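Local coordinates for protein flap endonuclease 1 (Desulfurococcus amylolyticus, PDB 3ORY) that probably cleaves the 5' flaps of branched DNA in a structure-specific manner, as flap endonucleases of the XPG family do in replication and repair, at residues P89-D94 with M156-V161; A184-D189 with V199-I204. All coordinates share one frame; numbering follows the deposited sequence.

Interaction 1: residues P89-D94 with M156-V161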
ATOM      1  N   PRO A  89      -7.905  12.850  -2.988  1.00 31.51           N
ATOM      2  CA  PRO A  89      -7.547  11.690  -2.181  1.00 30.42           C
ATOM      3  C   PRO A  89      -8.244  11.644  -0.827  1.00 29.79           C
ATOM      4  O   PRO A  89      -8.519  12.683  -0.213  1.00 29.73           O
ATOM      5  CB  PRO A  89      -6.033  11.854  -2.002  1.00 30.46           C
ATOM      6  CG  PRO A  89      -5.816  13.353  -1.989  1.00 30.89           C
ATOM      7  CD  PRO A  89      -6.979  13.980  -2.763  1.00 31.09           C
ATOM      8  N   VAL A  90      -8.527  10.425  -0.378  1.00 29.00           N
ATOM      9  CA  VAL A  90      -8.990  10.173   0.975  1.00 28.20           C
ATOM     10  C   VAL A  90      -8.257   8.921   1.460  1.00 27.33           C
ATOM     11  O   VAL A  90      -8.145   7.933   0.727  1.00 27.49           O
ATOM     12  CB  VAL A  90     -10.544  10.014   1.058  1.00 28.71           C
ATOM     13  CG1 VAL A  90     -11.074   9.023   0.010  1.00 29.49           C
ATOM     14  CG2 VAL A  90     -10.998   9.617   2.481  1.00 27.92           C
ATOM     15  N   TYR A  91      -7.725   8.980   2.670  1.00 25.96           N
ATOM     16  CA  TYR A  91      -7.015   7.843   3.235  1.00 25.45           C
ATOM     17  C   TYR A  91      -7.959   7.039   4.112  1.00 25.02           C
ATOM     18  O   TYR A  91      -8.954   7.567   4.602  1.00 25.77           O
ATOM     19  CB  TYR A  91      -5.786   8.313   4.029  1.00 24.68           C
ATOM     20  CG  TYR A  91      -4.653   8.760   3.121  1.00 25.55           C
ATOM     21  CD1 TYR A  91      -3.624   7.883   2.765  1.00 23.85           C
ATOM     22  CD2 TYR A  91      -4.622  10.055   2.607  1.00 25.37           C
ATOM     23  CE1 TYR A  91      -2.578   8.300   1.926  1.00 24.27           C
ATOM     24  CE2 TYR A  91      -3.596  10.474   1.771  1.00 27.56           C
ATOM     25  CZ  TYR A  91      -2.585   9.592   1.432  1.00 26.55           C
ATOM     26  OH  TYR A  91      -1.582  10.028   0.608  1.00 27.13           O
ATOM     27  N   VAL A  92      -7.669   5.753   4.278  1.00 24.40           N
ATOM     28  CA  VAL A  92      -8.439   4.921   5.186  1.00 23.46           C
ATOM     29  C   VAL A  92      -7.481   4.187   6.115  1.00 23.37           C
ATOM     30  O   VAL A  92      -6.517   3.565   5.661  1.00 23.67           O
ATOM     31  CB  VAL A  92      -9.396   3.944   4.441  1.00 24.19           C
ATOM     32  CG1 VAL A  92      -8.652   3.088   3.415  1.00 23.35           C
ATOM     33  CG2 VAL A  92     -10.193   3.081   5.446  1.00 22.38           C
ATOM     34  N   PHE A  93      -7.743   4.272   7.418  1.00 22.66           N
ATOM     35  CA  PHE A  93      -6.871   3.656   8.402  1.00 22.21           C
ATOM     36  C   PHE A  93      -7.544   2.496   9.106  1.00 22.12           C
ATOM     37  O   PHE A  93      -8.742   2.549   9.418  1.00 22.49           O
ATOM     38  CB  PHE A  93      -6.377   4.703   9.412  1.00 21.67           C
ATOM     39  CG  PHE A  93      -5.397   5.678   8.822  1.00 23.17           C
ATOM     40  CD1 PHE A  93      -4.072   5.322   8.636  1.00 23.90           C
ATOM     41  CD2 PHE A  93      -5.808   6.955   8.449  1.00 23.58           C
ATOM     42  CE1 PHE A  93      -3.143   6.236   8.081  1.00 25.41           C
ATOM     43  CE2 PHE A  93      -4.907   7.869   7.885  1.00 26.42           C
ATOM     44  CZ  PHE A  93      -3.568   7.503   7.701  1.00 25.83           C
ATOM     45  N   ASP A  94      -6.739   1.466   9.361  1.00 22.21           N
ATOM     46  CA  ASP A  94      -7.162   0.184   9.912  1.00 22.01           C
ATOM     47  C   ASP A  94      -7.730   0.379  11.304  1.00 22.18           C
ATOM     48  O   ASP A  94      -7.344   1.312  12.014  1.00 22.19           O
ATOM     49  CB  ASP A  94      -5.934  -0.746   9.979  1.00 21.84           C
ATOM     50  CG  ASP A  94      -6.301  -2.218   9.924  1.00 22.59           C
ATOM     51  OD1 ASP A  94      -6.249  -2.797   8.819  1.00 23.00           O
ATOM     52  OD2 ASP A  94      -6.637  -2.800  10.984  1.00 22.85           O
ATOM     53  N   MET A 156      -3.455  19.245   6.587  1.00 30.84           N
ATOM     54  CA  MET A 156      -3.484  19.438   5.123  1.00 31.22           C
ATOM     55  C   MET A 156      -4.907  19.566   4.564  1.00 31.22           C
ATOM     56  O   MET A 156      -5.087  19.898   3.396  1.00 31.97           O
ATOM     57  CB  MET A 156      -2.756  18.288   4.402  1.00 31.05           C
ATOM     58  CG  MET A 156      -1.255  18.173   4.697  1.00 31.41           C
ATOM     59  SD  MET A 156      -0.460  16.764   3.866  1.00 31.80           S
ATOM     60  CE  MET A 156      -0.498  17.293   2.154  1.00 32.95           C
ATOM     61  N   GLY A 157      -5.913  19.287   5.389  1.00 30.64           N
ATOM     62  CA  GLY A 157      -7.311  19.346   4.952  1.00 30.51           C
ATOM     63  C   GLY A 157      -7.753  18.120   4.168  1.00 30.43           C
ATOM     64  O   GLY A 157      -8.780  18.150   3.475  1.00 30.40           O
ATOM     65  N   ILE A 158      -6.987  17.037   4.306  1.00 29.26           N
ATOM     66  CA  ILE A 158      -7.233  15.789   3.597  1.00 28.70           C
ATOM     67  C   ILE A 158      -8.001  14.814   4.495  1.00 28.05           C
ATOM     68  O   ILE A 158      -7.553  14.503   5.593  1.00 27.96           O
ATOM     69  CB  ILE A 158      -5.910  15.162   3.111  1.00 28.31           C
ATOM     70  CG1 ILE A 158      -5.150  16.138   2.181  1.00 29.29           C
ATOM     71  CG2 ILE A 158      -6.153  13.802   2.440  1.00 28.51           C
ATOM     72  CD1 ILE A 158      -5.845  16.429   0.829  1.00 30.51           C
ATOM     73  N   PRO A 159      -9.167  14.343   4.030  1.00 28.12           N
ATOM     74  CA  PRO A 159     -10.003  13.433   4.818  1.00 27.46           C
ATOM     75  C   PRO A 159      -9.376  12.055   4.987  1.00 26.57           C
ATOM     76  O   PRO A 159      -8.633  11.587   4.118  1.00 26.28           O
ATOM     77  CB  PRO A 159     -11.273  13.309   3.975  1.00 27.58           C
ATOM     78  CG  PRO A 159     -10.796  13.555   2.566  1.00 28.88           C
ATOM     79  CD  PRO A 159      -9.752  14.627   2.708  1.00 28.24           C
ATOM     80  N   TRP A 160      -9.667  11.422   6.113  1.00 26.36           N
ATOM     81  CA  TRP A 160      -9.344  10.016   6.305  1.00 26.23           C
ATOM     82  C   TRP A 160     -10.485   9.346   7.067  1.00 26.18           C
ATOM     83  O   TRP A 160     -11.211   9.988   7.845  1.00 26.33           O
ATOM     84  CB  TRP A 160      -7.980   9.816   6.994  1.00 25.82           C
ATOM     85  CG  TRP A 160      -7.866  10.481   8.331  1.00 27.62           C
ATOM     86  CD1 TRP A 160      -7.367  11.730   8.585  1.00 27.80           C
ATOM     87  CD2 TRP A 160      -8.269   9.946   9.596  1.00 28.11           C
ATOM     88  NE1 TRP A 160      -7.440  12.005   9.925  1.00 29.19           N
ATOM     89  CE2 TRP A 160      -7.989  10.926  10.571  1.00 28.61           C
ATOM     90  CE3 TRP A 160      -8.840   8.730  10.001  1.00 28.77           C
ATOM     91  CZ2 TRP A 160      -8.262  10.735  11.922  1.00 30.29           C
ATOM     92  CZ3 TRP A 160      -9.114   8.538  11.334  1.00 28.29           C
ATOM     93  CH2 TRP A 160      -8.820   9.535  12.289  1.00 30.95           C
ATOM     94  N   VAL A 161     -10.635   8.055   6.826  1.00 25.54           N
ATOM     95  CA  VAL A 161     -11.744   7.294   7.348  1.00 25.41           C
ATOM     96  C   VAL A 161     -11.202   6.266   8.332  1.00 25.26           C
ATOM     97  O   VAL A 161     -10.217   5.583   8.040  1.00 25.14           O
ATOM     98  CB  VAL A 161     -12.514   6.615   6.185  1.00 25.29           C
ATOM     99  CG1 VAL A 161     -13.541   5.605   6.708  1.00 24.07           C
ATOM    100  CG2 VAL A 161     -13.191   7.684   5.325  1.00 25.33           C
TER

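Interaction 2: residues A184-D189 with V199-I204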
ATOM      1  N   ALA A 184      -6.629   2.324  -3.576  1.00 27.38           N
ATOM      2  CA  ALA A 184      -5.230   2.440  -3.968  1.00 27.30           C
ATOM      3  C   ALA A 184      -4.325   1.825  -2.922  1.00 26.74           C
ATOM      4  O   ALA A 184      -4.425   2.142  -1.721  1.00 27.19           O
ATOM      5  CB  ALA A 184      -4.845   3.914  -4.236  1.00 27.37           C
ATOM      6  N   SER A 185      -3.432   0.959  -3.392  1.00 26.10           N
ATOM      7  CA  SER A 185      -2.521   0.203  -2.529  1.00 25.66           C
ATOM      8  C   SER A 185      -1.548  -0.545  -3.424  1.00 26.24           C
ATOM      9  O   SER A 185      -1.815  -0.703  -4.611  1.00 26.08           O
ATOM     10  CB  SER A 185      -3.320  -0.823  -1.709  1.00 25.62           C
ATOM     11  OG  SER A 185      -2.467  -1.550  -0.841  1.00 24.59           O
ATOM     12  N   GLN A 186      -0.432  -1.011  -2.862  1.00 26.10           N
ATOM     13  CA  GLN A 186       0.465  -1.919  -3.581  1.00 26.63           C
ATOM     14  C   GLN A 186      -0.006  -3.365  -3.498  1.00 26.26           C
ATOM     15  O   GLN A 186       0.267  -4.162  -4.398  1.00 26.38           O
ATOM     16  CB  GLN A 186       1.918  -1.802  -3.094  1.00 27.08           C
ATOM     17  CG  GLN A 186       2.596  -0.485  -3.463  1.00 27.70           C
ATOM     18  CD  GLN A 186       2.394  -0.102  -4.914  1.00 29.56           C
ATOM     19  OE1 GLN A 186       1.633   0.816  -5.222  1.00 30.89           O
ATOM     20  NE2 GLN A 186       3.044  -0.824  -5.814  1.00 29.30           N
ATOM     21  N   ASP A 187      -0.738  -3.719  -2.445  1.00 25.33           N
ATOM     22  CA  ASP A 187      -1.255  -5.073  -2.405  1.00 25.19           C
ATOM     23  C   ASP A 187      -2.648  -5.155  -3.032  1.00 25.22           C
ATOM     24  O   ASP A 187      -3.251  -4.139  -3.416  1.00 24.66           O
ATOM     25  CB  ASP A 187      -1.180  -5.700  -1.003  1.00 25.57           C
ATOM     26  CG  ASP A 187      -1.985  -4.950   0.023  1.00 25.30           C
ATOM     27  OD1 ASP A 187      -3.083  -4.460  -0.312  1.00 26.76           O
ATOM     28  OD2 ASP A 187      -1.500  -4.852   1.174  1.00 28.74           O
ATOM     29  N   TYR A 188      -3.137  -6.379  -3.149  1.00 24.87           N
ATOM     30  CA  TYR A 188      -4.338  -6.666  -3.907  1.00 24.99           C
ATOM     31  C   TYR A 188      -5.518  -6.975  -2.992  1.00 24.76           C
ATOM     32  O   TYR A 188      -6.585  -7.400  -3.459  1.00 24.87           O
ATOM     33  CB  TYR A 188      -4.037  -7.844  -4.847  1.00 25.11           C
ATOM     34  CG  TYR A 188      -3.045  -7.478  -5.935  1.00 27.13           C
ATOM     35  CD1 TYR A 188      -3.465  -7.227  -7.244  1.00 28.23           C
ATOM     36  CD2 TYR A 188      -1.682  -7.362  -5.646  1.00 28.20           C
ATOM     37  CE1 TYR A 188      -2.536  -6.871  -8.242  1.00 29.33           C
ATOM     38  CE2 TYR A 188      -0.768  -7.021  -6.622  1.00 28.84           C
ATOM     39  CZ  TYR A 188      -1.192  -6.779  -7.914  1.00 29.45           C
ATOM     40  OH  TYR A 188      -0.247  -6.432  -8.855  1.00 28.59           O
ATOM     41  N   ASP A 189      -5.314  -6.768  -1.690  1.00 24.17           N
ATOM     42  CA  ASP A 189      -6.304  -7.129  -0.662  1.00 23.73           C
ATOM     43  C   ASP A 189      -7.672  -6.536  -0.934  1.00 22.98           C
ATOM     44  O   ASP A 189      -8.677  -7.194  -0.705  1.00 22.55           O
ATOM     45  CB  ASP A 189      -5.845  -6.660   0.730  1.00 23.56           C
ATOM     46  CG  ASP A 189      -4.495  -7.245   1.155  1.00 25.85           C
ATOM     47  OD1 ASP A 189      -3.670  -7.622   0.294  1.00 27.30           O
ATOM     48  OD2 ASP A 189      -4.249  -7.313   2.382  1.00 29.42           O
ATOM     49  N   VAL A 199      -6.252   0.865  -8.004  1.00 30.70           N
ATOM     50  CA  VAL A 199      -5.130   1.544  -8.645  1.00 31.73           C
ATOM     51  C   VAL A 199      -3.849   1.223  -7.878  1.00 31.72           C
ATOM     52  O   VAL A 199      -3.787   1.400  -6.653  1.00 31.52           O
ATOM     53  CB  VAL A 199      -5.355   3.078  -8.765  1.00 32.17           C
ATOM     54  CG1 VAL A 199      -4.079   3.784  -9.232  1.00 32.36           C
ATOM     55  CG2 VAL A 199      -6.524   3.376  -9.728  1.00 32.07           C
ATOM     56  N   ARG A 200      -2.843   0.726  -8.593  1.00 31.62           N
ATOM     57  CA  ARG A 200      -1.537   0.461  -7.994  1.00 32.05           C
ATOM     58  C   ARG A 200      -0.514   1.507  -8.413  1.00 32.57           C
ATOM     59  O   ARG A 200      -0.688   2.171  -9.441  1.00 32.77           O
ATOM     60  CB  ARG A 200      -1.033  -0.932  -8.372  1.00 32.05           C
ATOM     61  CG  ARG A 200      -1.897  -2.070  -7.835  1.00 32.54           C
ATOM     62  CD  ARG A 200      -1.300  -3.419  -8.213  1.00 32.80           C
ATOM     63  NE  ARG A 200      -0.115  -3.732  -7.411  1.00 32.89           N
ATOM     64  CZ  ARG A 200       1.141  -3.733  -7.852  1.00 33.86           C
ATOM     65  NH1 ARG A 200       1.425  -3.439  -9.120  1.00 33.57           N
ATOM     66  NH2 ARG A 200       2.120  -4.043  -7.012  1.00 33.33           N
ATOM     67  N   ASN A 201       0.543   1.636  -7.604  1.00 32.51           N
ATOM     68  CA  ASN A 201       1.705   2.518  -7.863  1.00 33.32           C
ATOM     69  C   ASN A 201       1.478   4.006  -7.601  1.00 33.74           C
ATOM     70  O   ASN A 201       2.379   4.818  -7.815  1.00 34.41           O
ATOM     71  CB  ASN A 201       2.293   2.313  -9.273  1.00 34.16           C
ATOM     72  CG  ASN A 201       2.688   0.869  -9.549  1.00 34.58           C
ATOM     73  OD1 ASN A 201       2.642   0.408 -10.694  1.00 37.10           O
ATOM     74  ND2 ASN A 201       3.096   0.161  -8.519  1.00 32.57           N
ATOM     75  N   LEU A 202       0.286   4.365  -7.140  1.00 33.98           N
ATOM     76  CA  LEU A 202      -0.047   5.767  -6.905  1.00 35.04           C
ATOM     77  C   LEU A 202       0.866   6.421  -5.866  1.00 34.94           C
ATOM     78  O   LEU A 202       1.159   7.606  -5.958  1.00 35.36           O
ATOM     79  CB  LEU A 202      -1.515   5.914  -6.506  1.00 35.29           C
ATOM     80  CG  LEU A 202      -2.155   7.290  -6.669  1.00 36.77           C
ATOM     81  CD1 LEU A 202      -2.538   7.586  -8.128  1.00 39.84           C
ATOM     82  CD2 LEU A 202      -3.369   7.394  -5.760  1.00 38.50           C
ATOM     83  N   THR A 203       1.339   5.646  -4.895  1.00 34.91           N
ATOM     84  CA  THR A 203       2.190   6.201  -3.840  1.00 35.03           C
ATOM     85  C   THR A 203       3.668   6.218  -4.223  1.00 36.24           C
ATOM     86  O   THR A 203       4.483   6.792  -3.509  1.00 35.69           O
ATOM     87  CB  THR A 203       2.021   5.441  -2.509  1.00 34.37           C
ATOM     88  OG1 THR A 203       2.331   4.059  -2.715  1.00 33.40           O
ATOM     89  CG2 THR A 203       0.590   5.580  -1.994  1.00 32.86           C
ATOM     90  N   ILE A 204       4.009   5.595  -5.354  1.00 37.61           N
ATOM     91  CA  ILE A 204       5.410   5.432  -5.748  1.00 39.23           C
ATOM     92  C   ILE A 204       5.711   5.763  -7.214  1.00 41.32           C
ATOM     93  O   ILE A 204       6.816   5.492  -7.681  1.00 41.50           O
ATOM     94  CB  ILE A 204       5.945   3.991  -5.455  1.00 38.99           C
ATOM     95  CG1 ILE A 204       5.128   2.928  -6.218  1.00 38.61           C
ATOM     96  CG2 ILE A 204       6.008   3.720  -3.943  1.00 37.63           C
ATOM     97  CD1 ILE A 204       5.823   1.548  -6.347  1.00 37.80           C
TER
HETATM   98  O   HOH W   1       0.148   2.505  -3.680  1.00 26.65           O

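Interaction 1: residues P89-D94 with M156-V161
Phe-93 turns the edge of its ring toward the face of the Trp-160 indole in an offset edge-to-face pair, the ring centroid lying 5.6 Å from that of the five-membered ring with the planes 79° apart. The two residues sit on neighbouring parallel strands of the central sheet in the PIN-like nuclease fold, and the 61 residues between the segments, largely helical, make the crossover from one strand to the other. Trp-160 CG lies between its own backbone N and carbonyl carbon (chi1 58°), a torsion that stands the indole up beside Phe-93, whose CE2 comes within 3.7 Å of Trp-160 CB. The Trp-160 indole N-H is taken by Asp-154 in the preceding helix. On the same face, Tyr-91 meets Ile-158 CG2 with CD2, at the edge of its ring and near its plane, while the Tyr-91 hydroxyl is hydrogen-bonded to Thr-79 OG1 of helix 70-84. The other face carries Val-90 and Val-161, which meet methyl to methyl through their CG2 atoms at 4.1 Å. Three backbone hydrogen bonds join the segments: Tyr-91 N to Pro-159 O, Val-161 N to Tyr-91 O at 2.8 Å, and Phe-93 N to Val-161 O, the last nearly straight at 170°.

Interaction 2: residues A184-D189 with V199-I204
Gln-186 O is gripped side-on by two nitrogens of Arg-200, NE at 3.1 Å and NH2 at 3.2 Å. The oxygen lies in the guanidinium plane; NH2 approaches on a lone pair, whereas NE stands above the carbonyl plane. Arg-200 reaches it by bending at chi3 (74°), and its NH1 is held by a salt bridge to Glu-222. The Tyr-188 hydroxyl oxygen sits 3.0 Å above one face of the guanidinium, offset toward its rim, with ring and guanidinium only 12° from parallel; Gln-186 NE2 lies over the opposite face. Next to this cluster the parallel strands 182-184 and 197-200 of the central sheet end, paired in a parallel bridge between Ala-184 and Val-199 and by a weak bond from Ser-185 N to Val-199 O. Past the strand ends the Gln-186 side chain, bent at chi2, crosses from 184-189 to 199-204: its OE1 accepts from Asn-201 N on an in-plane lone pair at 2.7 Å, and also from a water that bridges to Thr-203 OG1. Ser-185 OG accepts from Asp-187 N in an ST turn and is also hydrogen-bonded to Glu-168 OE2, while a phosphate ion, probably from the crystallisation liquor, lies about 4 Å from the Ser-185 side chain.

Both contacts are buried and belong to one sheet, in which strand 37-41 pairs on one side with strand 88-93 of interaction 1 and on the other with strand 182-184 of interaction 2. Their centres are 15 Å apart and their nearest atoms about 6 Å, so they do not touch. Interaction 2 lies nearer the centre of the chain, yet it is the more polar: it forms where strands give way to loops, and side chains bind backbone groups there. Interaction 1 starts in the loop at Ile-158 and Pro-159 and continues as parallel strand pairing; the hydrogen bonds between its two segments are all backbone to backbone, and its side chains meet through apolar and aromatic packing. Helix 42-52 packs on side chains from both.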